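PDB 1FX4: receptor-type adenylate cyclase GRESAG 4.3 from Trypanosoma brucei, which converts ATP to cyclic AMP and diphosphate with magnesium in the catalytic domain described here, and could act as a receptor for an unknown ligand. Local coordinates for residues Thr14-Asp19 against Phe72-Leu77; Ser63-Ser68 against Tyr154-Arg159; Arg133-Ile138 against Ala226-Arg231; His42-Ser47 against Leu83-Leu88; Pro115-Leu120 against Arg127-Leu132. All coordinates share one frame; numbering follows the deposited sequence.

Interaction 1 (Thr14-Asp19 against Phe72-Leu77); sequences TLIFTD and FAAVQL. With MG (magnesium ion), chain B.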
# COMPACT_ATOMS: atom_id res chain seq x y z
N THR A 14 12.32 -13.92 9.83
CA THR A 14 13.10 -12.76 9.43
C THR A 14 12.27 -12.07 8.36
O THR A 14 11.88 -12.68 7.36
CB THR A 14 14.48 -13.12 8.85
OG1 THR A 14 15.25 -13.80 9.85
CG2 THR A 14 15.23 -11.85 8.45
N LEU A 15 11.94 -10.81 8.62
CA LEU A 15 11.15 -10.05 7.69
C LEU A 15 12.01 -8.99 7.03
O LEU A 15 12.88 -8.40 7.66
CB LEU A 15 9.99 -9.38 8.41
CG LEU A 15 8.96 -10.36 8.98
CD1 LEU A 15 7.94 -9.56 9.77
CD2 LEU A 15 8.29 -11.12 7.84
N ILE A 16 11.77 -8.79 5.74
CA ILE A 16 12.47 -7.79 4.96
C ILE A 16 11.43 -6.87 4.36
O ILE A 16 10.46 -7.34 3.76
CB ILE A 16 13.22 -8.39 3.76
CG1 ILE A 16 14.20 -9.48 4.19
CG2 ILE A 16 13.95 -7.27 2.99
CD1 ILE A 16 14.74 -10.28 3.01
N PHE A 17 11.56 -5.57 4.59
CA PHE A 17 10.67 -4.60 3.98
C PHE A 17 11.51 -3.76 3.02
O PHE A 17 12.63 -3.40 3.34
CB PHE A 17 9.98 -3.69 5.01
CG PHE A 17 8.74 -4.29 5.62
CD1 PHE A 17 8.83 -5.11 6.73
CD2 PHE A 17 7.49 -4.02 5.08
CE1 PHE A 17 7.68 -5.65 7.30
CE2 PHE A 17 6.33 -4.56 5.65
CZ PHE A 17 6.44 -5.38 6.76
N THR A 18 10.98 -3.49 1.84
CA THR A 18 11.68 -2.67 0.87
C THR A 18 10.77 -1.60 0.34
O THR A 18 9.55 -1.74 0.39
CB THR A 18 12.13 -3.47 -0.36
OG1 THR A 18 11.00 -3.78 -1.19
CG2 THR A 18 12.83 -4.77 0.05
N ASP A 19 11.36 -0.52 -0.16
CA ASP A 19 10.57 0.51 -0.80
C ASP A 19 11.50 1.28 -1.71
O ASP A 19 12.70 1.35 -1.46
CB ASP A 19 9.90 1.43 0.21
CG ASP A 19 8.60 2.01 -0.34
OD1 ASP A 19 8.34 1.88 -1.55
OD2 ASP A 19 7.82 2.58 0.45
N PHE A 72 20.14 -15.58 7.47
CA PHE A 72 21.21 -15.38 6.52
C PHE A 72 20.73 -15.23 5.07
O PHE A 72 21.28 -14.43 4.31
CB PHE A 72 22.28 -16.47 6.61
CG PHE A 72 23.57 -16.09 5.95
CD1 PHE A 72 24.19 -14.88 6.26
CD2 PHE A 72 24.15 -16.93 5.01
CE1 PHE A 72 25.37 -14.50 5.62
CE2 PHE A 72 25.33 -16.55 4.37
CZ PHE A 72 25.94 -15.34 4.68
N ALA A 73 19.73 -16.01 4.69
CA ALA A 73 19.19 -15.94 3.33
C ALA A 73 18.57 -14.55 3.12
O ALA A 73 18.66 -13.98 2.03
CB ALA A 73 18.13 -17.01 3.13
N ALA A 74 17.99 -14.01 4.18
CA ALA A 74 17.37 -12.68 4.10
C ALA A 74 18.43 -11.61 3.86
O ALA A 74 18.24 -10.70 3.06
CB ALA A 74 16.61 -12.39 5.37
N VAL A 75 19.55 -11.74 4.56
CA VAL A 75 20.65 -10.79 4.43
C VAL A 75 21.31 -10.90 3.06
O VAL A 75 21.64 -9.89 2.44
CB VAL A 75 21.67 -10.98 5.59
CG1 VAL A 75 22.87 -10.09 5.39
CG2 VAL A 75 21.00 -10.65 6.90
N GLN A 76 21.47 -12.13 2.57
CA GLN A 76 22.05 -12.35 1.24
C GLN A 76 21.16 -11.71 0.19
O GLN A 76 21.64 -11.08 -0.75
CB GLN A 76 22.15 -13.83 0.91
CG GLN A 76 23.20 -14.61 1.66
CD GLN A 76 23.16 -16.08 1.27
OE1 GLN A 76 22.23 -16.80 1.64
NE2 GLN A 76 24.12 -16.51 0.47
N LEU A 77 19.85 -11.91 0.34
CA LEU A 77 18.90 -11.35 -0.60
C LEU A 77 19.04 -9.82 -0.64
O LEU A 77 19.12 -9.23 -1.71
CB LEU A 77 17.46 -11.75 -0.25
CG LEU A 77 16.35 -11.29 -1.22
CD1 LEU A 77 15.11 -12.17 -1.08
CD2 LEU A 77 15.98 -9.82 -0.97
MG MG B . 6.44 3.07 -2.02
O HOH W 1 6.01 4.51 -0.08
O HOH W 2 8.36 4.60 -2.06
O HOH W 3 4.72 1.64 -0.92

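Interaction 2 (Ser63-Ser68 against Tyr154-Arg159); sequences SFMIAS and YDYYGR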
# COMPACT_ATOMS: atom_id res chain seq x y z
N SER A 63 6.48 -1.33 -2.73
CA SER A 63 7.05 -1.87 -1.52
C SER A 63 6.88 -3.38 -1.45
O SER A 63 5.82 -3.91 -1.81
CB SER A 63 6.40 -1.24 -0.30
OG SER A 63 6.82 -1.87 0.89
N PHE A 64 7.92 -4.09 -1.01
CA PHE A 64 7.84 -5.54 -0.87
C PHE A 64 7.93 -5.91 0.60
O PHE A 64 8.63 -5.24 1.38
CB PHE A 64 9.00 -6.26 -1.58
CG PHE A 64 8.70 -6.63 -3.00
CD1 PHE A 64 8.92 -5.73 -4.03
CD2 PHE A 64 8.22 -7.90 -3.31
CE1 PHE A 64 8.67 -6.08 -5.36
CE2 PHE A 64 7.97 -8.27 -4.64
CZ PHE A 64 8.19 -7.35 -5.66
N MET A 65 7.20 -6.94 0.98
CA MET A 65 7.29 -7.48 2.33
C MET A 65 7.69 -8.93 2.05
O MET A 65 6.98 -9.66 1.35
CB MET A 65 5.96 -7.46 3.05
CG MET A 65 6.07 -8.02 4.46
SD MET A 65 4.49 -8.00 5.30
CE MET A 65 4.91 -8.94 6.79
N ILE A 66 8.85 -9.31 2.56
CA ILE A 66 9.39 -10.64 2.33
C ILE A 66 9.68 -11.33 3.65
O ILE A 66 10.13 -10.68 4.61
CB ILE A 66 10.70 -10.53 1.49
CG1 ILE A 66 10.42 -9.82 0.16
CG2 ILE A 66 11.30 -11.90 1.22
CD1 ILE A 66 11.66 -9.32 -0.56
N ALA A 67 9.37 -12.62 3.73
CA ALA A 67 9.61 -13.39 4.94
C ALA A 67 10.61 -14.49 4.60
O ALA A 67 10.64 -14.98 3.48
CB ALA A 67 8.32 -14.01 5.46
N SER A 68 11.42 -14.87 5.58
CA SER A 68 12.43 -15.90 5.38
C SER A 68 12.57 -16.77 6.62
O SER A 68 12.50 -16.28 7.74
CB SER A 68 13.79 -15.26 5.07
OG SER A 68 14.81 -16.23 4.92
N TYR A 154 0.31 -16.67 3.48
CA TYR A 154 0.65 -16.46 4.88
C TYR A 154 1.00 -15.00 5.09
O TYR A 154 1.59 -14.38 4.20
CB TYR A 154 1.85 -17.32 5.29
CG TYR A 154 1.53 -18.77 5.51
CD1 TYR A 154 1.49 -19.67 4.45
CD2 TYR A 154 1.27 -19.25 6.80
CE1 TYR A 154 1.20 -21.02 4.66
CE2 TYR A 154 0.97 -20.59 7.02
CZ TYR A 154 0.94 -21.47 5.95
OH TYR A 154 0.64 -22.78 6.18
N ASP A 155 0.61 -14.46 6.23
CA ASP A 155 0.93 -13.08 6.57
C ASP A 155 1.51 -13.08 7.98
O ASP A 155 1.37 -14.05 8.73
CB ASP A 155 -0.28 -12.16 6.49
CG ASP A 155 0.11 -10.69 6.23
OD1 ASP A 155 -0.77 -9.93 5.78
OD2 ASP A 155 1.27 -10.29 6.47
N TYR A 156 2.19 -11.99 8.32
CA TYR A 156 2.86 -11.86 9.60
C TYR A 156 2.52 -10.54 10.25
O TYR A 156 2.77 -9.47 9.69
CB TYR A 156 4.37 -12.01 9.37
CG TYR A 156 4.69 -13.27 8.60
CD1 TYR A 156 4.62 -13.30 7.22
CD2 TYR A 156 4.94 -14.46 9.27
CE1 TYR A 156 4.78 -14.49 6.50
CE2 TYR A 156 5.11 -15.66 8.57
CZ TYR A 156 5.02 -15.66 7.19
OH TYR A 156 5.12 -16.84 6.48
N TYR A 157 1.95 -10.62 11.44
CA TYR A 157 1.53 -9.44 12.20
C TYR A 157 2.21 -9.41 13.56
O TYR A 157 2.84 -10.39 13.97
CB TYR A 157 0.01 -9.47 12.39
CG TYR A 157 -0.76 -9.27 11.11
CD1 TYR A 157 -1.11 -10.37 10.31
CD2 TYR A 157 -1.12 -8.00 10.69
CE1 TYR A 157 -1.80 -10.19 9.11
CE2 TYR A 157 -1.82 -7.81 9.49
CZ TYR A 157 -2.15 -8.91 8.71
OH TYR A 157 -2.83 -8.72 7.53
N GLY A 158 2.05 -8.30 14.26
CA GLY A 158 2.65 -8.18 15.58
C GLY A 158 3.81 -7.21 15.58
O GLY A 158 4.17 -6.65 14.54
N ARG A 159 4.40 -7.01 16.75
CA ARG A 159 5.50 -6.08 16.91
C ARG A 159 6.70 -6.39 16.00
O ARG A 159 7.38 -5.49 15.55
CB ARG A 159 5.94 -5.99 18.38
CG ARG A 159 4.87 -5.43 19.32
CD ARG A 159 5.41 -5.10 20.72
NE ARG A 159 6.15 -6.21 21.32
CZ ARG A 159 5.60 -7.33 21.78
NH1 ARG A 159 4.28 -7.51 21.72
NH2 ARG A 159 6.37 -8.29 22.26

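Interaction 3 (Arg133-Ile138 against Ala226-Arg231); sequences RVRVGI and ALRLDR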
# COMPACT_ATOMS: atom_id res chain seq x y z
N ARG A 133 16.67 3.48 -6.39
CA ARG A 133 17.29 3.27 -5.09
C ARG A 133 16.29 2.65 -4.13
O ARG A 133 15.25 3.26 -3.81
CB ARG A 133 17.84 4.58 -4.51
CG ARG A 133 18.93 5.19 -5.35
CD ARG A 133 19.43 6.47 -4.69
NE ARG A 133 20.32 7.22 -5.56
CZ ARG A 133 20.99 8.30 -5.18
NH1 ARG A 133 20.87 8.75 -3.93
NH2 ARG A 133 21.75 8.96 -6.05
N VAL A 134 16.61 1.46 -3.65
CA VAL A 134 15.74 0.72 -2.76
C VAL A 134 16.22 0.75 -1.32
O VAL A 134 17.39 0.49 -1.05
CB VAL A 134 15.61 -0.77 -3.24
CG1 VAL A 134 14.64 -1.56 -2.37
CG2 VAL A 134 15.13 -0.80 -4.69
N ARG A 135 15.34 1.13 -0.40
CA ARG A 135 15.70 1.13 1.01
C ARG A 135 15.24 -0.22 1.53
O ARG A 135 14.20 -0.74 1.11
CB ARG A 135 15.02 2.27 1.78
CG ARG A 135 13.54 2.16 1.89
CD ARG A 135 12.99 3.28 2.80
NE ARG A 135 13.00 4.56 2.13
CZ ARG A 135 11.90 5.20 1.74
NH1 ARG A 135 10.69 4.69 1.95
NH2 ARG A 135 12.02 6.36 1.13
N VAL A 136 16.03 -0.80 2.43
CA VAL A 136 15.73 -2.12 2.95
C VAL A 136 15.91 -2.17 4.45
O VAL A 136 16.90 -1.69 4.98
CB VAL A 136 16.65 -3.20 2.30
CG1 VAL A 136 16.32 -4.58 2.84
CG2 VAL A 136 16.52 -3.15 0.77
N GLY A 137 14.94 -2.77 5.12
CA GLY A 137 15.00 -2.92 6.56
C GLY A 137 14.81 -4.40 6.84
O GLY A 137 13.96 -5.03 6.22
N ILE A 138 15.57 -4.93 7.79
CA ILE A 138 15.51 -6.35 8.14
C ILE A 138 15.42 -6.54 9.65
O ILE A 138 16.17 -5.91 10.40
CB ILE A 138 16.78 -7.10 7.66
CG1 ILE A 138 17.01 -6.88 6.16
CG2 ILE A 138 16.68 -8.59 8.01
CD1 ILE A 138 18.37 -7.42 5.67
N ALA A 226 21.52 11.02 7.20
CA ALA A 226 21.24 10.54 8.54
C ALA A 226 20.00 9.65 8.36
O ALA A 226 19.32 9.74 7.33
CB ALA A 226 20.91 11.73 9.45
N LEU A 227 19.71 8.77 9.31
CA LEU A 227 18.54 7.91 9.16
C LEU A 227 17.27 8.76 9.12
O LEU A 227 17.21 9.83 9.73
CB LEU A 227 18.48 6.89 10.30
CG LEU A 227 19.61 5.86 10.33
CD1 LEU A 227 19.38 4.85 11.44
CD2 LEU A 227 19.71 5.16 8.98
N ARG A 228 16.27 8.31 8.36
CA ARG A 228 15.00 9.04 8.23
C ARG A 228 14.16 9.00 9.51
O ARG A 228 13.03 8.50 9.49
CB ARG A 228 14.14 8.44 7.11
CG ARG A 228 14.62 8.63 5.69
CD ARG A 228 13.98 7.59 4.77
NE ARG A 228 12.53 7.47 4.92
CZ ARG A 228 11.64 7.84 4.00
NH1 ARG A 228 12.07 8.38 2.86
NH2 ARG A 228 10.35 7.64 4.20
N LEU A 229 14.70 9.48 10.63
CA LEU A 229 13.93 9.49 11.87
C LEU A 229 12.88 10.61 11.75
O LEU A 229 13.03 11.51 10.90
CB LEU A 229 14.86 9.59 13.09
CG LEU A 229 15.39 8.22 13.59
CD1 LEU A 229 15.45 7.21 12.46
CD2 LEU A 229 16.75 8.36 14.24
N ASP A 230 11.81 10.54 12.54
CA ASP A 230 10.70 11.50 12.46
C ASP A 230 10.87 13.03 12.56
O ASP A 230 10.26 13.75 11.78
CB ASP A 230 9.55 11.05 13.36
N ARG A 231 11.65 13.53 13.53
CA ARG A 231 11.81 14.98 13.67
C ARG A 231 13.08 15.39 14.41
O ARG A 231 13.38 16.61 14.42
CB ARG A 231 10.57 15.59 14.35

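Interaction 4 (His42-Ser47 against Leu83-Leu88); sequences HRLIRS and LCFLRL. Unlike the reference sequence in segment 83-88: Cys84 (reference Arg).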
# COMPACT_ATOMS: atom_id res chain seq x y z
N HIS A 42 10.36 -5.08 -9.82
CA HIS A 42 9.60 -6.25 -9.33
C HIS A 42 10.20 -7.57 -9.83
O HIS A 42 10.26 -8.55 -9.08
CB HIS A 42 8.14 -6.18 -9.74
CG HIS A 42 7.32 -5.26 -8.89
ND1 HIS A 42 7.84 -4.13 -8.31
CD2 HIS A 42 6.03 -5.33 -8.49
CE1 HIS A 42 6.91 -3.53 -7.59
NE2 HIS A 42 5.80 -4.24 -7.69
N ARG A 43 10.60 -7.60 -11.09
CA ARG A 43 11.18 -8.82 -11.64
C ARG A 43 12.49 -9.18 -10.94
O ARG A 43 12.73 -10.33 -10.63
CB ARG A 43 11.43 -8.70 -13.15
CG ARG A 43 10.23 -8.98 -14.00
CD ARG A 43 10.67 -9.24 -15.45
NE ARG A 43 11.70 -8.31 -15.90
CZ ARG A 43 11.47 -7.07 -16.33
NH1 ARG A 43 10.23 -6.59 -16.40
NH2 ARG A 43 12.49 -6.29 -16.67
N LEU A 44 13.35 -8.18 -10.71
CA LEU A 44 14.63 -8.42 -10.05
C LEU A 44 14.40 -8.94 -8.65
O LEU A 44 15.00 -9.95 -8.25
CB LEU A 44 15.48 -7.15 -9.98
CG LEU A 44 15.92 -6.50 -11.29
CD1 LEU A 44 16.70 -5.23 -10.96
CD2 LEU A 44 16.79 -7.48 -12.08
N ILE A 45 13.54 -8.26 -7.90
CA ILE A 45 13.28 -8.70 -6.54
C ILE A 45 12.66 -10.09 -6.46
O ILE A 45 13.04 -10.89 -5.62
CB ILE A 45 12.45 -7.66 -5.75
CG1 ILE A 45 13.31 -6.39 -5.59
CG2 ILE A 45 12.02 -8.23 -4.41
CD1 ILE A 45 12.55 -5.19 -4.96
N ARG A 46 11.72 -10.40 -7.34
CA ARG A 46 11.10 -11.72 -7.34
C ARG A 46 12.08 -12.84 -7.70
O ARG A 46 11.96 -13.94 -7.18
CB ARG A 46 9.86 -11.74 -8.23
CG ARG A 46 8.72 -10.97 -7.58
CD ARG A 46 7.50 -10.81 -8.46
NE ARG A 46 6.40 -10.31 -7.65
CZ ARG A 46 5.54 -9.37 -8.02
NH1 ARG A 46 5.61 -8.81 -9.22
NH2 ARG A 46 4.58 -9.00 -7.17
N SER A 47 13.08 -12.53 -8.53
CA SER A 47 14.10 -13.51 -8.88
C SER A 47 14.93 -13.81 -7.64
O SER A 47 15.36 -14.95 -7.43
CB SER A 47 15.04 -12.98 -9.98
OG SER A 47 14.32 -12.69 -11.16
N LEU A 83 23.25 -4.88 -5.10
CA LEU A 83 24.21 -5.12 -6.16
C LEU A 83 23.56 -5.30 -7.53
O LEU A 83 24.04 -4.76 -8.53
CB LEU A 83 25.08 -6.33 -5.81
CG LEU A 83 26.04 -6.07 -4.65
CD1 LEU A 83 26.60 -7.37 -4.10
CD2 LEU A 83 27.17 -5.12 -5.10
N CYS A 84 22.45 -6.04 -7.58
CA CYS A 84 21.74 -6.29 -8.83
C CYS A 84 21.21 -4.98 -9.40
O CYS A 84 21.39 -4.68 -10.58
CB CYS A 84 20.58 -7.27 -8.62
SG CYS A 84 21.14 -9.02 -8.39
N PHE A 85 20.58 -4.18 -8.56
CA PHE A 85 20.04 -2.89 -9.00
C PHE A 85 21.15 -1.95 -9.47
O PHE A 85 20.97 -1.20 -10.43
CB PHE A 85 19.24 -2.25 -7.86
CG PHE A 85 17.82 -2.71 -7.78
CD1 PHE A 85 17.51 -4.03 -7.46
CD2 PHE A 85 16.77 -1.83 -8.01
CE1 PHE A 85 16.18 -4.47 -7.40
CE2 PHE A 85 15.44 -2.26 -7.94
CZ PHE A 85 15.15 -3.57 -7.63
N LEU A 86 22.30 -2.01 -8.82
CA LEU A 86 23.44 -1.17 -9.20
C LEU A 86 24.01 -1.58 -10.55
O LEU A 86 24.34 -0.74 -11.39
CB LEU A 86 24.56 -1.25 -8.15
CG LEU A 86 25.93 -0.67 -8.55
CD1 LEU A 86 25.81 0.83 -8.83
CD2 LEU A 86 26.93 -0.93 -7.45
N ARG A 87 24.10 -2.89 -10.77
CA ARG A 87 24.68 -3.42 -12.01
C ARG A 87 23.78 -3.41 -13.23
O ARG A 87 24.28 -3.37 -14.36
CB ARG A 87 25.28 -4.81 -11.75
CG ARG A 87 26.44 -4.77 -10.77
CD ARG A 87 26.92 -6.16 -10.34
NE ARG A 87 28.01 -6.06 -9.36
CZ ARG A 87 28.29 -6.98 -8.43
NH1 ARG A 87 27.58 -8.10 -8.35
NH2 ARG A 87 29.28 -6.76 -7.57
N LEU A 88 22.47 -3.40 -13.03
CA LEU A 88 21.54 -3.40 -14.15
C LEU A 88 21.62 -2.14 -15.02
O LEU A 88 21.82 -1.05 -14.51
CB LEU A 88 20.10 -3.52 -13.64
CG LEU A 88 19.13 -3.76 -14.80
CD1 LEU A 88 18.55 -5.16 -14.68
CD2 LEU A 88 18.04 -2.71 -14.82

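Interaction 5 (Pro115-Leu120 against Arg127-Leu132); sequences PPTASL and RLWNGL. Unlike the reference sequence in segment 115-120: Ser119 (reference His), Leu120 (reference Met).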
# COMPACT_ATOMS: atom_id res chain seq x y z
N PRO A 115 24.15 16.55 0.66
CA PRO A 115 23.86 15.54 -0.35
C PRO A 115 24.88 14.41 -0.29
O PRO A 115 26.09 14.64 -0.42
CB PRO A 115 23.93 16.33 -1.66
CG PRO A 115 24.86 17.45 -1.34
CD PRO A 115 24.41 17.85 0.03
N PRO A 116 24.42 13.18 -0.03
CA PRO A 116 25.34 12.04 0.05
C PRO A 116 25.85 11.48 -1.28
O PRO A 116 26.74 10.63 -1.27
CB PRO A 116 24.53 11.01 0.84
CG PRO A 116 23.12 11.29 0.41
CD PRO A 116 23.07 12.82 0.44
N THR A 117 25.29 11.91 -2.41
CA THR A 117 25.73 11.41 -3.72
C THR A 117 25.89 12.49 -4.79
O THR A 117 26.68 12.33 -5.72
CB THR A 117 24.79 10.30 -4.30
OG1 THR A 117 23.64 10.90 -4.92
CG2 THR A 117 24.33 9.33 -3.22
N ALA A 118 25.15 13.59 -4.66
CA ALA A 118 25.22 14.67 -5.65
C ALA A 118 26.57 15.39 -5.66
O ALA A 118 26.87 16.13 -6.60
CB ALA A 118 24.09 15.68 -5.42
N SER A 119 27.39 15.17 -4.64
CA SER A 119 28.72 15.79 -4.58
C SER A 119 29.83 14.86 -5.04
O SER A 119 31.01 15.22 -4.99
CB SER A 119 29.02 16.32 -3.17
OG SER A 119 28.23 17.47 -2.89
N LEU A 120 29.46 13.67 -5.49
CA LEU A 120 30.44 12.70 -6.00
C LEU A 120 30.83 13.09 -7.43
O LEU A 120 30.02 13.66 -8.15
CB LEU A 120 29.83 11.29 -6.00
CG LEU A 120 29.41 10.71 -4.64
CD1 LEU A 120 28.66 9.38 -4.85
CD2 LEU A 120 30.62 10.50 -3.76
N ARG A 127 29.95 4.31 -10.14
CA ARG A 127 30.52 3.08 -9.65
C ARG A 127 29.72 2.66 -8.41
O ARG A 127 29.69 1.47 -8.06
CB ARG A 127 32.01 3.30 -9.31
CG ARG A 127 32.85 2.03 -9.30
CD ARG A 127 32.84 1.29 -10.64
NE ARG A 127 33.64 0.07 -10.57
CZ ARG A 127 33.18 -1.16 -10.78
NH1 ARG A 127 31.90 -1.36 -11.09
NH2 ARG A 127 34.00 -2.20 -10.69
N LEU A 128 28.98 3.61 -7.83
CA LEU A 128 28.23 3.35 -6.60
C LEU A 128 26.71 3.49 -6.67
O LEU A 128 25.99 2.96 -5.79
CB LEU A 128 28.69 4.32 -5.51
CG LEU A 128 30.17 4.39 -5.20
CD1 LEU A 128 30.43 5.53 -4.22
CD2 LEU A 128 30.54 3.08 -4.61
N TRP A 129 26.23 4.24 -7.66
CA TRP A 129 24.82 4.50 -7.79
C TRP A 129 24.41 4.37 -9.24
O TRP A 129 25.05 4.93 -10.12
CB TRP A 129 24.53 5.92 -7.29
CG TRP A 129 24.94 6.13 -5.87
CD1 TRP A 129 26.10 6.71 -5.42
CD2 TRP A 129 24.20 5.76 -4.70
NE1 TRP A 129 26.11 6.73 -4.04
CE2 TRP A 129 24.96 6.15 -3.58
CE3 TRP A 129 22.95 5.14 -4.49
CZ2 TRP A 129 24.51 5.93 -2.26
CZ3 TRP A 129 22.51 4.94 -3.19
CH2 TRP A 129 23.29 5.33 -2.08
N ASN A 130 23.25 3.77 -9.46
CA ASN A 130 22.71 3.59 -10.79
C ASN A 130 21.27 3.06 -10.72
O ASN A 130 21.04 1.97 -10.21
CB ASN A 130 23.57 2.59 -11.58
CG ASN A 130 22.99 2.26 -12.94
OD1 ASN A 130 22.52 3.14 -13.66
ND2 ASN A 130 23.01 0.99 -13.29
N GLY A 131 20.33 3.84 -11.23
CA GLY A 131 18.94 3.42 -11.26
C GLY A 131 18.12 3.63 -10.00
O GLY A 131 18.45 4.46 -9.17
N LEU A 132 17.04 2.87 -9.87
CA LEU A 132 16.17 2.97 -8.70
C LEU A 132 16.90 2.66 -7.40
O LEU A 132 17.69 1.71 -7.32
CB LEU A 132 14.96 2.03 -8.86
CG LEU A 132 13.96 2.39 -9.95
CD1 LEU A 132 12.86 1.32 -10.03
CD2 LEU A 132 13.36 3.77 -9.64
O HOH W 4 27.61 7.98 -1.76

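Interaction 1 (Thr14-Asp19 against Phe72-Leu77)
Thr14 sends its methyl CG2 straight onto the CB of Ala74, and at 3.4 Å between Thr14 CG2 and Ala74 CB the two methyls sit closer than ordinary van der Waals contact. This methyl stands anti to the backbone N and faces Ala74, while OG1, placed beside that N (chi1 -61°), is used in a hydrogen bond with Thr140 OG1. Two residues on, Ile16 points the same way. Its CD1 settles against Ala74, 3.7 Å from CB and 3.5 Å from the carbonyl O, and touches Leu77 CD2 at 4.2 Å. The layering is that of the class III cyclase core: strand 13-20 lies in the sheet between strands 63-68 and 134-141, and helix 71-87, which follows strand 63-68 in the chain, packs along one face of the sheet. The axes of strand 14-19 and helix 72-77 pass 8.7 Å apart, with directions only 18° from parallel. Beyond Ile16 the strand draws away from these helix residues. It leads to Asp19, whose OD1 binds the magnesium ion at 2.3 Å together with Asp62 and three waters; one of these waters donates a 2.7 Å hydrogen bond to Asp19 OD2.

Interaction 2 (Ser63-Ser68 against Tyr154-Arg159)
Asp155 reaches Met65 with the end of its carboxylate, OD2 lying 3.9 Å from the methyl CE, and the two side chains cross at about a right angle. That same OD2 accepts the backbone N-H of Tyr156 on its anti side, 24° out of the carboxylate plane, with 2.7 Å between Tyr156 N and Asp155 OD2, while OD1 forms a salt bridge to Lys58; the carboxylate is thus held on both oxygens. Tyr156 follows. Met65, extended from chi1 (-180°) to its tip, brings CE within 3.6 Å of Tyr156 O and 4.0 Å of Tyr156 CB, at the edge of the ring. Farther out on the ring, Tyr156 CE1 rests obliquely on Ala67 CB at 3.7 Å, and its hydroxyl is hydrogen-bonded to Pro6 O. The contact packs a two-stranded antiparallel ribbon, 144-147 with 154-157, over the main sheet: strands 154-157 and 63-68 cross at 96°. Met65 and Ala67 face this ribbon, whereas Phe64 and Ile66 turn to helix 34-51 on the other side of the sheet.

Interaction 3 (Arg133-Ile138 against Ala226-Arg231)
NE of Arg228, whose guanidinium lies against that of Arg135, is hydrogen-bonded to Ser169 O. The two guanidinium groups overlap face over face, each displaced toward the other's rim, with the planes inclined by 37°. Arg135 NH2 and Arg228 NH1 are modelled at 2.7 Å; both are donors, so the closeness of the whole overlap as modelled is doubtful. Arg135 starts with CG wedged between backbone N and carbonyl carbon (chi1 67°), and both chains bend at chi3 to lay their flat ends together. NH1 of Arg135 has three carboxylates at long, weak ion-pair range: Asp19, Glu168 and Asp89 of the second subunit. Arg228 NH2 has a long, weak pair with the same Asp89 of the second subunit. These surrounding carboxylates may partly offset the gathered positive charge. The side chain of Arg135 lies about 6 Å from the magnesium ion. Arg135 projects from strand 134-141, between strands 13-20 and 176-179, toward the end of helix 159-170, where the C-terminal tail folds back over it.

Interaction 4 (His42-Ser47 against Leu83-Leu88)
Leu44 lies over one face of the Phe85 ring and Ile45 comes at its edge; two consecutive residues of helix 34-51 pack on the ring from two directions. The face contact is a CH-pi interaction: Leu44 CD1 stands 3.9 Å from the ring centroid of Phe85, 19° off the normal, somewhat displaced toward the rim and nearest to CE1 (3.7 Å). Ile45 approaches near the ring plane, its CG1 being 3.9 Å from Phe85 CE1. The second methyl of Leu44 is used differently, CD2 meeting Leu88 CD1 at 3.9 Å. Leu88 is the first residue to leave the helical path of helix 71-87, and its CG stands anti to the backbone N (chi1 -170°), which turns the isobutyl group back to Leu44. The Leu44 fork therefore straddles two partners, one branch on an aromatic face and the other on a methyl. The Phe85 ring also meets those of His41, on helix 34-51, and Trp90, just beyond helix 71-87. Every atom that touches here is carbon, so the contact is apolar, held by van der Waals packing and a weak CH-pi interaction, and only part of it is buried.

Interaction 5 (Pro115-Leu120 against Arg127-Leu132)
The loop between helices 94-109 and 122-128 folds back on the residues that follow helix 122-128, and Thr117 and Leu120, the ends of a type I beta turn, both land on Trp129. Thr117 comes over the indole face. Its methyl CG2 makes a CH-pi contact with the five-membered ring, 3.5 Å from the centroid of Trp129 and 27° off the normal, with CG2 3.3 Å from both NE1 and CE2. A chi1 of 80° leaves the Thr117 methyl beside the backbone N, facing the indole, while OG1 is hydrogen-bonded to Glu103 and to Arg133. Leu120 approaches Trp129 at the edge, close to the ring plane, with its CD1 3.7 Å from Trp129 CD1, and the same methyl reaches Leu128 CD1 at 4.3 Å. The edge also carries the polar link. A water lying in the indole plane accepts from Trp129 NE1 at 3.0 Å and donates to Pro116 O at 2.8 Å, bridging the two segments. Arg133 and Arg222 each make a cation-pi contact with this indole. Trp129 thus offers its pi surface to a methyl and to cations while its N-H points along the ring plane to water, so the indole is held both by apolar packing and by a polar bridge that should fix its rotation.

In the fold
Interactions 1, 2 and 3 all draw on the main sheet, where strands 63-68, 13-20 and 134-141 lie side by side. Interaction 2 lies on one side of the sheet, with its centre about 10 Å from that of interaction 1, while interactions 1 and 4 lie on the other and share helix 71-87. Along the chain, interactions 1, 2 and 4 interlock, their segments alternating, and interaction 5 is nested inside the loop that interaction 2 closes. Those two are farthest apart, about 30 Å between centres. Interaction 5 joins the rest through Thr117 to Arg133 and Asn130 to Leu86. Strand 13-20 and the turn before strand 63-68 supply the two protein ligands of the magnesium ion.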